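Local coordinates for protein cobalt-precorrin-5B C(1)-methyltransferase (Archaeoglobus fulgidus, PDB 1SR8) that probably methylates C-1 of cobalt-precorrin-5B with S-adenosyl-L-methionine, giving cobalt-precorrin-6A in the anaerobic route to adenosylcobalamin, at residues R10-E13 against K14-K17; S134-L137 against Q138-N142; F143-A146 against S147-N151; V198-K201 against L202-M206. All coordinates share one frame; numbering follows the deposited sequence.

Interaction 1 of 4, residues R10-E13 against K14-K17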
loop_
_atom_site.group_PDB
_atom_site.type_symbol
_atom_site.label_atom_id
_atom_site.label_comp_id
_atom_site.label_asym_id
_atom_site.label_seq_id
_atom_site.Cartn_x
_atom_site.Cartn_y
_atom_site.Cartn_z
ATOM N N ARG A 10 11.463 10.684 -10.389
ATOM C CA ARG A 10 11.094 11.207 -11.692
ATOM C C ARG A 10 11.127 10.100 -12.731
ATOM O O ARG A 10 11.900 9.148 -12.620
ATOM C CB ARG A 10 12.056 12.312 -12.106
ATOM C CG ARG A 10 11.937 12.692 -13.555
ATOM C CD ARG A 10 13.014 13.664 -13.979
ATOM N NE ARG A 10 12.718 14.191 -15.302
ATOM C CZ ARG A 10 13.276 15.281 -15.815
ATOM N NH1 ARG A 10 14.173 15.967 -15.118
ATOM N NH2 ARG A 10 12.919 15.701 -17.022
ATOM N N TYR A 11 10.273 10.230 -13.737
ATOM C CA TYR A 11 10.221 9.252 -14.810
ATOM C C TYR A 11 11.032 9.777 -15.987
ATOM O O TYR A 11 10.948 10.960 -16.329
ATOM C CB TYR A 11 8.773 9.000 -15.253
ATOM C CG TYR A 11 7.964 8.168 -14.277
ATOM C CD1 TYR A 11 7.104 8.766 -13.357
ATOM C CD2 TYR A 11 8.066 6.776 -14.274
ATOM C CE1 TYR A 11 6.363 7.999 -12.461
ATOM C CE2 TYR A 11 7.332 6.000 -13.382
ATOM C CZ TYR A 11 6.485 6.615 -12.479
ATOM O OH TYR A 11 5.768 5.840 -11.590
ATOM N N PRO A 12 11.850 8.909 -16.607
ATOM C CA PRO A 12 12.668 9.313 -17.755
ATOM C C PRO A 12 11.760 9.964 -18.796
ATOM O O PRO A 12 10.789 9.352 -19.239
ATOM C CB PRO A 12 13.247 7.988 -18.238
ATOM C CG PRO A 12 13.399 7.220 -16.969
ATOM C CD PRO A 12 12.094 7.498 -16.264
ATOM N N GLU A 13 12.062 11.197 -19.186
ATOM C CA GLU A 13 11.221 11.885 -20.159
ATOM C C GLU A 13 11.023 11.112 -21.459
ATOM O O GLU A 13 10.035 11.305 -22.157
ATOM C CB GLU A 13 11.784 13.264 -20.485
ATOM C CG GLU A 13 10.858 14.056 -21.388
ATOM C CD GLU A 13 11.485 15.325 -21.911
ATOM O OE1 GLU A 13 12.515 15.230 -22.623
ATOM O OE2 GLU A 13 10.941 16.413 -21.613
ATOM N N LYS A 14 11.963 10.237 -21.784
ATOM C CA LYS A 14 11.871 9.454 -23.005
ATOM C C LYS A 14 10.901 8.270 -22.895
ATOM O O LYS A 14 10.637 7.580 -23.885
ATOM C CB LYS A 14 13.262 8.960 -23.399
ATOM C CG LYS A 14 14.015 8.273 -22.280
ATOM C CD LYS A 14 15.396 7.849 -22.742
ATOM C CE LYS A 14 16.088 6.999 -21.689
ATOM N NZ LYS A 14 17.421 6.520 -22.153
ATOM N N TRP A 15 10.373 8.043 -21.692
ATOM C CA TRP A 15 9.424 6.952 -21.431
ATOM C C TRP A 15 8.006 7.464 -21.610
ATOM O O TRP A 15 7.067 6.693 -21.838
ATOM C CB TRP A 15 9.578 6.446 -19.995
ATOM C CG TRP A 15 10.840 5.683 -19.726
ATOM C CD1 TRP A 15 11.952 5.610 -20.518
ATOM C CD2 TRP A 15 11.121 4.891 -18.568
ATOM N NE1 TRP A 15 12.904 4.823 -19.926
ATOM C CE2 TRP A 15 12.420 4.366 -18.728
ATOM C CE3 TRP A 15 10.397 4.574 -17.409
ATOM C CZ2 TRP A 15 13.016 3.536 -17.768
ATOM C CZ3 TRP A 15 10.989 3.750 -16.457
ATOM C CH2 TRP A 15 12.286 3.242 -16.644
ATOM N N ILE A 16 7.869 8.778 -21.481
ATOM C CA ILE A 16 6.593 9.451 -21.608
ATOM C C ILE A 16 6.289 9.714 -23.070
ATOM O O ILE A 16 6.831 10.634 -23.686
ATOM C CB ILE A 16 6.598 10.784 -20.858
ATOM C CG1 ILE A 16 7.206 10.582 -19.467
ATOM C CG2 ILE A 16 5.176 11.322 -20.760
ATOM C CD1 ILE A 16 7.281 11.835 -18.623
ATOM N N LYS A 17 5.428 8.872 -23.617
ATOM C CA LYS A 17 4.993 8.958 -25.002
ATOM C C LYS A 17 3.517 8.644 -24.862
ATOM O O LYS A 17 3.093 7.494 -25.006
ATOM C CB LYS A 17 5.707 7.894 -25.840
ATOM C CG LYS A 17 5.649 6.487 -25.246
ATOM C CD LYS A 17 6.556 5.510 -25.984
ATOM C CE LYS A 17 8.041 5.859 -25.821
ATOM N NZ LYS A 17 8.434 7.141 -26.473
#
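A proline-tryptophan CH-pi contact, closed by a tight turn, joins P12 to W15 in the N-terminal loop that precedes helix 21-26. The pyrrolidine ring lies over one face of the indole. P12 CB stands 3.5 Å from the centroid of the five-membered ring of W15 and only 6° off its normal. P12 CG comes within 3.5 Å of W15 CE2 and P12 CD lies over W15 CE3, so that the three ring methylenes spread along the aromatic system. W15 CG sits anti to its own carbonyl carbon (chi1 -71°), which folds the indole back over the proline three residues earlier. The same two residues share a backbone bond: W15 N donates to P12 O at 2.8 Å, fairly straight at 161°, from above the carbonyl plane. A weak bond from I16 N to E13 O, 3.4 Å long, follows it. Y11 packs beside the pair, with W15 CE3 lying 4.5 Å from Y11 CD2 at the edge of the phenol ring; the Y11 hydroxyl is hydrogen-bonded to D4. Beyond the turn, W15 also touches L32 of strand 30-33 and T200 and I204 of helix 195-204. The slightly polarised C-H groups of the proline ring probably suit the electron-rich indole face, so dispersion and weak electrostatics probably act together with the backbone bond to keep the turn closed.

Interaction 2 of 4, residues S134-L137 against Q138-N142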
loop_
_atom_site.group_PDB
_atom_site.type_symbol
_atom_site.label_atom_id
_atom_site.label_comp_id
_atom_site.label_asym_id
_atom_site.label_seq_id
_atom_site.Cartn_x
_atom_site.Cartn_y
_atom_site.Cartn_z
ATOM N N SER A 134 -2.192 3.464 10.090
ATOM C CA SER A 134 -2.431 4.114 8.802
ATOM C C SER A 134 -3.820 3.809 8.269
ATOM O O SER A 134 -4.549 4.715 7.856
ATOM C CB SER A 134 -1.401 3.652 7.773
ATOM O OG SER A 134 -0.095 3.993 8.183
ATOM N N ALA A 135 -4.163 2.522 8.272
ATOM C CA ALA A 135 -5.456 2.056 7.793
ATOM C C ALA A 135 -6.576 2.656 8.624
ATOM O O ALA A 135 -7.586 3.121 8.095
ATOM C CB ALA A 135 -5.513 0.542 7.863
ATOM N N LYS A 136 -6.389 2.654 9.934
ATOM C CA LYS A 136 -7.404 3.174 10.829
ATOM C C LYS A 136 -7.668 4.661 10.613
ATOM O O LYS A 136 -8.828 5.087 10.550
ATOM C CB LYS A 136 -7.003 2.920 12.281
ATOM C CG LYS A 136 -8.071 3.322 13.281
ATOM C CD LYS A 136 -9.381 2.581 13.027
ATOM C CE LYS A 136 -10.413 2.919 14.098
ATOM N NZ LYS A 136 -9.913 2.607 15.483
ATOM N N LEU A 137 -6.610 5.452 10.492
ATOM C CA LEU A 137 -6.801 6.881 10.291
ATOM C C LEU A 137 -7.447 7.150 8.942
ATOM O O LEU A 137 -8.268 8.055 8.814
ATOM C CB LEU A 137 -5.471 7.624 10.385
ATOM C CG LEU A 137 -4.824 7.653 11.777
ATOM C CD1 LEU A 137 -3.500 8.433 11.719
ATOM C CD2 LEU A 137 -5.794 8.275 12.779
ATOM N N GLN A 138 -7.078 6.349 7.944
ATOM C CA GLN A 138 -7.616 6.480 6.588
ATOM C C GLN A 138 -9.103 6.209 6.576
ATOM O O GLN A 138 -9.875 6.987 6.016
ATOM C CB GLN A 138 -6.932 5.502 5.630
ATOM C CG GLN A 138 -7.485 5.566 4.219
ATOM C CD GLN A 138 -6.903 4.492 3.316
ATOM O OE1 GLN A 138 -6.380 3.482 3.797
ATOM N NE2 GLN A 138 -7.007 4.693 1.998
ATOM N N ILE A 139 -9.501 5.093 7.187
ATOM C CA ILE A 139 -10.908 4.717 7.243
ATOM C C ILE A 139 -11.712 5.781 7.976
ATOM O O ILE A 139 -12.754 6.214 7.494
ATOM C CB ILE A 139 -11.087 3.358 7.938
ATOM C CG1 ILE A 139 -10.357 2.276 7.136
ATOM C CG2 ILE A 139 -12.569 3.017 8.045
ATOM C CD1 ILE A 139 -10.386 0.899 7.776
ATOM N N LEU A 140 -11.224 6.220 9.133
ATOM C CA LEU A 140 -11.922 7.243 9.910
ATOM C C LEU A 140 -12.075 8.514 9.122
ATOM O O LEU A 140 -13.104 9.166 9.180
ATOM C CB LEU A 140 -11.167 7.570 11.192
ATOM C CG LEU A 140 -11.426 6.662 12.386
ATOM C CD1 LEU A 140 -10.537 7.119 13.556
ATOM C CD2 LEU A 140 -12.918 6.720 12.758
ATOM N N GLU A 141 -11.024 8.876 8.404
ATOM C CA GLU A 141 -11.027 10.082 7.597
ATOM C C GLU A 141 -12.152 10.040 6.560
ATOM O O GLU A 141 -12.926 10.985 6.413
ATOM C CB GLU A 141 -9.674 10.227 6.897
ATOM C CG GLU A 141 -9.550 11.527 6.158
ATOM C CD GLU A 141 -8.215 11.705 5.485
ATOM O OE1 GLU A 141 -7.956 12.833 5.023
ATOM O OE2 GLU A 141 -7.434 10.731 5.402
ATOM N N ASN A 142 -12.236 8.931 5.838
ATOM C CA ASN A 142 -13.259 8.763 4.824
ATOM C C ASN A 142 -14.640 8.688 5.445
ATOM O O ASN A 142 -15.620 9.142 4.851
ATOM C CB ASN A 142 -12.970 7.501 4.016
ATOM C CG ASN A 142 -11.841 7.700 3.029
ATOM O OD1 ASN A 142 -11.992 8.425 2.041
ATOM N ND2 ASN A 142 -10.696 7.075 3.296
#
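S134-L137 and Q138-N142 are consecutive turns of helix 133-149, joined by four i to i+4 backbone hydrogen bonds. The bonds from I139 N to A135 O (2.9 Å) and from L140 N to K136 O (3.0 Å) are nearly straight, at 167° and 168°. The two outer bonds, from Q138 N to S134 O and from E141 N to L137 O, are more bent and complete a regular run.

Side chains lean on the same carbonyls. I139 CG1 rests 3.1 Å from A135 O, brought there by a first torsion that sets it beside its own backbone N (chi1 -62°). L140 behaves alike over K136 O, and its CD1 meets the aliphatic part of the lysine, 4.2 Å from K136 CE. One turn further on, N142 ND2 turns back to Q138 O in a weak 2.8 Å bond, so this carbonyl receives both the backbone and the side-chain nitrogen of N142.

The polar ends of the buried residues are tied to what surrounds the helix: Q138 NE2 is bonded to T46 OG1 and S69 O, and N142 OD1 to S69 N. Q138, I139 and N142 pack against S49 of helix 44-57, while I139 and L140 meet I116 of strand 115-118.

Interaction 3 of 4, residues F143-A146 against S147-N151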
loop_
_atom_site.group_PDB
_atom_site.type_symbol
_atom_site.label_atom_id
_atom_site.label_comp_id
_atom_site.label_asym_id
_atom_site.label_seq_id
_atom_site.Cartn_x
_atom_site.Cartn_y
_atom_site.Cartn_z
ATOM N N PHE A 143 -14.715 8.106 6.640
ATOM C CA PHE A 143 -15.980 7.983 7.367
ATOM C C PHE A 143 -16.509 9.376 7.711
ATOM O O PHE A 143 -17.698 9.666 7.534
ATOM C CB PHE A 143 -15.774 7.170 8.656
ATOM C CG PHE A 143 -16.980 7.161 9.570
ATOM C CD1 PHE A 143 -18.126 6.443 9.232
ATOM C CD2 PHE A 143 -16.984 7.909 10.745
ATOM C CE1 PHE A 143 -19.260 6.472 10.050
ATOM C CE2 PHE A 143 -18.114 7.944 11.568
ATOM C CZ PHE A 143 -19.250 7.226 11.218
ATOM N N ILE A 144 -15.620 10.235 8.204
ATOM C CA ILE A 144 -15.989 11.602 8.564
ATOM C C ILE A 144 -16.470 12.351 7.328
ATOM O O ILE A 144 -17.534 12.966 7.353
ATOM C CB ILE A 144 -14.795 12.389 9.152
ATOM C CG1 ILE A 144 -14.360 11.790 10.489
ATOM C CG2 ILE A 144 -15.180 13.845 9.333
ATOM C CD1 ILE A 144 -13.048 12.366 10.995
ATOM N N LYS A 145 -15.682 12.305 6.252
ATOM C CA LYS A 145 -16.056 12.988 5.017
ATOM C C LYS A 145 -17.430 12.508 4.526
ATOM O O LYS A 145 -18.316 13.319 4.228
ATOM C CB LYS A 145 -15.016 12.751 3.907
ATOM C CG LYS A 145 -15.360 13.494 2.589
ATOM C CD LYS A 145 -14.776 12.843 1.314
ATOM C CE LYS A 145 -13.318 13.256 1.010
ATOM N NZ LYS A 145 -12.768 12.623 -0.247
ATOM N N ALA A 146 -17.604 11.190 4.443
ATOM C CA ALA A 146 -18.865 10.626 3.985
ATOM C C ALA A 146 -20.022 10.981 4.917
ATOM O O ALA A 146 -21.098 11.355 4.450
ATOM C CB ALA A 146 -18.746 9.111 3.839
ATOM N N SER A 147 -19.810 10.874 6.227
ATOM C CA SER A 147 -20.872 11.199 7.183
ATOM C C SER A 147 -21.400 12.607 6.941
ATOM O O SER A 147 -22.604 12.846 7.017
ATOM C CB SER A 147 -20.368 11.081 8.628
ATOM O OG SER A 147 -20.120 9.730 8.972
ATOM N N ARG A 148 -20.496 13.534 6.639
ATOM C CA ARG A 148 -20.868 14.921 6.385
ATOM C C ARG A 148 -21.496 15.133 5.008
ATOM O O ARG A 148 -22.518 15.800 4.884
ATOM C CB ARG A 148 -19.643 15.824 6.532
ATOM C CG ARG A 148 -19.209 16.022 7.959
ATOM C CD ARG A 148 -17.854 16.670 8.028
ATOM N NE ARG A 148 -17.507 17.039 9.394
ATOM C CZ ARG A 148 -16.281 17.370 9.784
ATOM N NH1 ARG A 148 -15.289 17.372 8.902
ATOM N NH2 ARG A 148 -16.045 17.700 11.049
ATOM N N GLU A 149 -20.891 14.569 3.972
ATOM C CA GLU A 149 -21.420 14.732 2.624
ATOM C C GLU A 149 -22.829 14.191 2.468
ATOM O O GLU A 149 -23.661 14.797 1.796
ATOM C CB GLU A 149 -20.522 14.026 1.615
ATOM C CG GLU A 149 -20.921 14.266 0.174
ATOM C CD GLU A 149 -19.901 13.716 -0.803
ATOM O OE1 GLU A 149 -18.687 13.852 -0.533
ATOM O OE2 GLU A 149 -20.312 13.158 -1.845
ATOM N N PHE A 150 -23.088 13.050 3.092
ATOM C CA PHE A 150 -24.385 12.398 3.000
ATOM C C PHE A 150 -25.219 12.544 4.260
ATOM O O PHE A 150 -26.145 11.772 4.496
ATOM C CB PHE A 150 -24.166 10.929 2.654
ATOM C CG PHE A 150 -23.384 10.734 1.383
ATOM C CD1 PHE A 150 -24.001 10.875 0.138
ATOM C CD2 PHE A 150 -22.020 10.475 1.425
ATOM C CE1 PHE A 150 -23.274 10.763 -1.042
ATOM C CE2 PHE A 150 -21.277 10.362 0.250
ATOM C CZ PHE A 150 -21.907 10.506 -0.986
ATOM N N ASN A 151 -24.892 13.556 5.055
ATOM C CA ASN A 151 -25.595 13.844 6.298
ATOM C C ASN A 151 -25.976 12.567 7.041
ATOM O O ASN A 151 -27.128 12.358 7.417
ATOM C CB ASN A 151 -26.832 14.686 5.997
ATOM C CG ASN A 151 -27.137 15.675 7.098
ATOM O OD1 ASN A 151 -27.674 15.313 8.152
ATOM N ND2 ASN A 151 -26.775 16.941 6.870
#
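F143 spreads its ring beneath the hydroxyl of S147, one turn further along helix 133-149. S147 OG stands 3.4 Å above the ring plane of F143, over its centre. F143 CG, anti to its backbone N (chi1 172°), tips the ring toward the next turn, under the S147 hydroxyl. The serine does not point its proton at the ring: S147 OG donates to F143 O at 2.8 Å. S147 N bonds to that same oxygen from the opposite face of the carbonyl plane, so two donors of one residue grip a single acceptor.

A second pair lies side by side. I144 CG2 sits against one face of the R148 guanidinium, 3.6 Å from R148 NH1, the arginine chain, extended from CG to NE, running beside the isoleucine. Further on, F150 N bonds to A146 O at 2.9 Å, and F150 CD2 brings the edge of its ring to 3.3 Å from that oxygen. F143, A146 and F150 all touch I56 of helix 44-57.

The chain leaves helical geometry at F150, and N151, with positive phi (39°), is the C-prime residue of a Schellman motif. F152 N returns to S147 O, and N151 N makes a weak bond to R148 O, the paired closure by which this motif ends an alpha-helix.

Interaction 4 of 4, residues V198-K201 against L202-M206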
loop_
_atom_site.group_PDB
_atom_site.type_symbol
_atom_site.label_atom_id
_atom_site.label_comp_id
_atom_site.label_asym_id
_atom_site.label_seq_id
_atom_site.Cartn_x
_atom_site.Cartn_y
_atom_site.Cartn_z
ATOM N N VAL A 198 11.018 -4.434 -10.419
ATOM C CA VAL A 198 12.369 -4.348 -9.871
ATOM C C VAL A 198 13.356 -3.781 -10.894
ATOM O O VAL A 198 14.215 -2.977 -10.534
ATOM C CB VAL A 198 12.886 -5.727 -9.375
ATOM C CG1 VAL A 198 14.325 -5.608 -8.909
ATOM C CG2 VAL A 198 12.032 -6.224 -8.222
ATOM N N GLU A 199 13.223 -4.184 -12.159
ATOM C CA GLU A 199 14.112 -3.709 -13.224
ATOM C C GLU A 199 13.811 -2.272 -13.594
ATOM O O GLU A 199 14.723 -1.478 -13.856
ATOM C CB GLU A 199 13.962 -4.562 -14.480
ATOM C CG GLU A 199 14.070 -6.045 -14.238
ATOM C CD GLU A 199 14.003 -6.835 -15.532
ATOM O OE1 GLU A 199 13.200 -6.449 -16.421
ATOM O OE2 GLU A 199 14.744 -7.840 -15.649
ATOM N N THR A 200 12.519 -1.953 -13.634
ATOM C CA THR A 200 12.064 -0.607 -13.963
ATOM C C THR A 200 12.535 0.396 -12.904
ATOM O O THR A 200 13.064 1.461 -13.232
ATOM C CB THR A 200 10.516 -0.543 -14.032
ATOM O OG1 THR A 200 10.039 -1.492 -14.988
ATOM C CG2 THR A 200 10.046 0.849 -14.427
ATOM N N LYS A 201 12.345 0.056 -11.631
ATOM C CA LYS A 201 12.738 0.968 -10.568
ATOM C C LYS A 201 14.251 1.169 -10.505
ATOM O O LYS A 201 14.714 2.227 -10.094
ATOM C CB LYS A 201 12.201 0.487 -9.217
ATOM C CG LYS A 201 12.216 1.587 -8.160
ATOM C CD LYS A 201 11.535 1.182 -6.863
ATOM C CE LYS A 201 10.028 1.033 -7.014
ATOM N NZ LYS A 201 9.388 0.733 -5.698
ATOM N N LEU A 202 15.018 0.161 -10.914
ATOM C CA LEU A 202 16.474 0.285 -10.914
ATOM C C LEU A 202 16.862 1.311 -11.975
ATOM O O LEU A 202 17.712 2.164 -11.740
ATOM C CB LEU A 202 17.143 -1.060 -11.221
ATOM C CG LEU A 202 18.648 -1.024 -11.524
ATOM C CD1 LEU A 202 19.407 -0.358 -10.382
ATOM C CD2 LEU A 202 19.148 -2.437 -11.739
ATOM N N LYS A 203 16.221 1.225 -13.138
ATOM C CA LYS A 203 16.478 2.154 -14.229
ATOM C C LYS A 203 16.075 3.562 -13.830
ATOM O O LYS A 203 16.744 4.530 -14.190
ATOM C CB LYS A 203 15.704 1.738 -15.477
ATOM C CG LYS A 203 16.129 0.400 -16.047
ATOM C CD LYS A 203 15.353 0.097 -17.315
ATOM C CE LYS A 203 15.766 -1.239 -17.921
ATOM N NZ LYS A 203 14.973 -1.532 -19.151
ATOM N N ILE A 204 14.975 3.680 -13.095
ATOM C CA ILE A 204 14.513 4.982 -12.638
ATOM C C ILE A 204 15.547 5.560 -11.676
ATOM O O ILE A 204 15.816 6.762 -11.680
ATOM C CB ILE A 204 13.160 4.877 -11.902
ATOM C CG1 ILE A 204 12.075 4.424 -12.885
ATOM C CG2 ILE A 204 12.799 6.219 -11.272
ATOM C CD1 ILE A 204 10.691 4.243 -12.268
ATOM N N ALA A 205 16.128 4.683 -10.861
ATOM C CA ALA A 205 17.126 5.078 -9.872
ATOM C C ALA A 205 18.466 5.413 -10.511
ATOM O O ALA A 205 19.368 5.903 -9.840
ATOM C CB ALA A 205 17.304 3.970 -8.846
ATOM N N MET A 206 18.593 5.145 -11.805
ATOM C CA MET A 206 19.832 5.432 -12.519
ATOM C C MET A 206 19.923 6.917 -12.852
ATOM O O MET A 206 20.968 7.397 -13.275
ATOM C CB MET A 206 19.903 4.618 -13.812
ATOM C CG MET A 206 19.868 3.122 -13.600
ATOM S SD MET A 206 21.469 2.366 -13.382
ATOM C CE MET A 206 21.215 0.972 -14.344
#
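K201, L202 and T200 lie at the centre of this contact within helix 195-204, a short alpha-helix that packs against strand 231-234 at the border of the four-stranded parallel sheet. K201 accepts the last of four i to i+4 bonds: A205 N donates to K201 O at 2.9 Å, and the methyl of A205 lies against the same oxygen. The lysine chain runs anti to its backbone N (chi1 -163°) and bends at chi3, carrying its ammonium group into buried surroundings. There it forms salt bridges with E191 and E7 and a hydrogen bond with the carbonyl of V234, a setting that would probably favour the charged form.

L202 makes its part of the contact through CB, which rests against both V198 O and E199 O at 3.6 Å. Its backbone N approaches V198 O from above the carbonyl plane at 3.3 Å, a longer link than the others. K203 follows with a bond to E199 O, and its CG presses on that oxygen, while its extended chain leads to a salt bridge with E34.

T200 has its hydroxyl bonded to the carbonyl of K196, one turn back, and its methyl faces I204 and the ring of W15. I204 N reaches T200 O at 2.9 Å in the carbonyl plane. I204 CG1 sits 3.1 Å from T200 O, and beyond it CD1 meets the threonine methyl obliquely, with 4.1 Å between I204 CD1 and T200 CG2.

In the fold
From the N terminus, interaction 1 closes a tight turn in the loop before helix 21-26. Interactions 2 and 3 then follow on helix 133-149, adjoining in sequence with centres 13 Å apart, and interaction 4 lies further on in helix 195-204. All four are local and in series; none nests within or crosses another. Space nevertheless rejoins the ends of this order: interactions 1 and 4 touch, with W15 CZ3 3.7 Å from T200 CG2, so the N-terminal segment packs on a helix beside the parallel sheet. Interaction 2 lies across the chain's centre from both, its nearest atoms about 17 Å from those of interaction 4. At interaction 2, helix 133-149 packs against helix 44-57 and strand 115-118 of the mixed sheet.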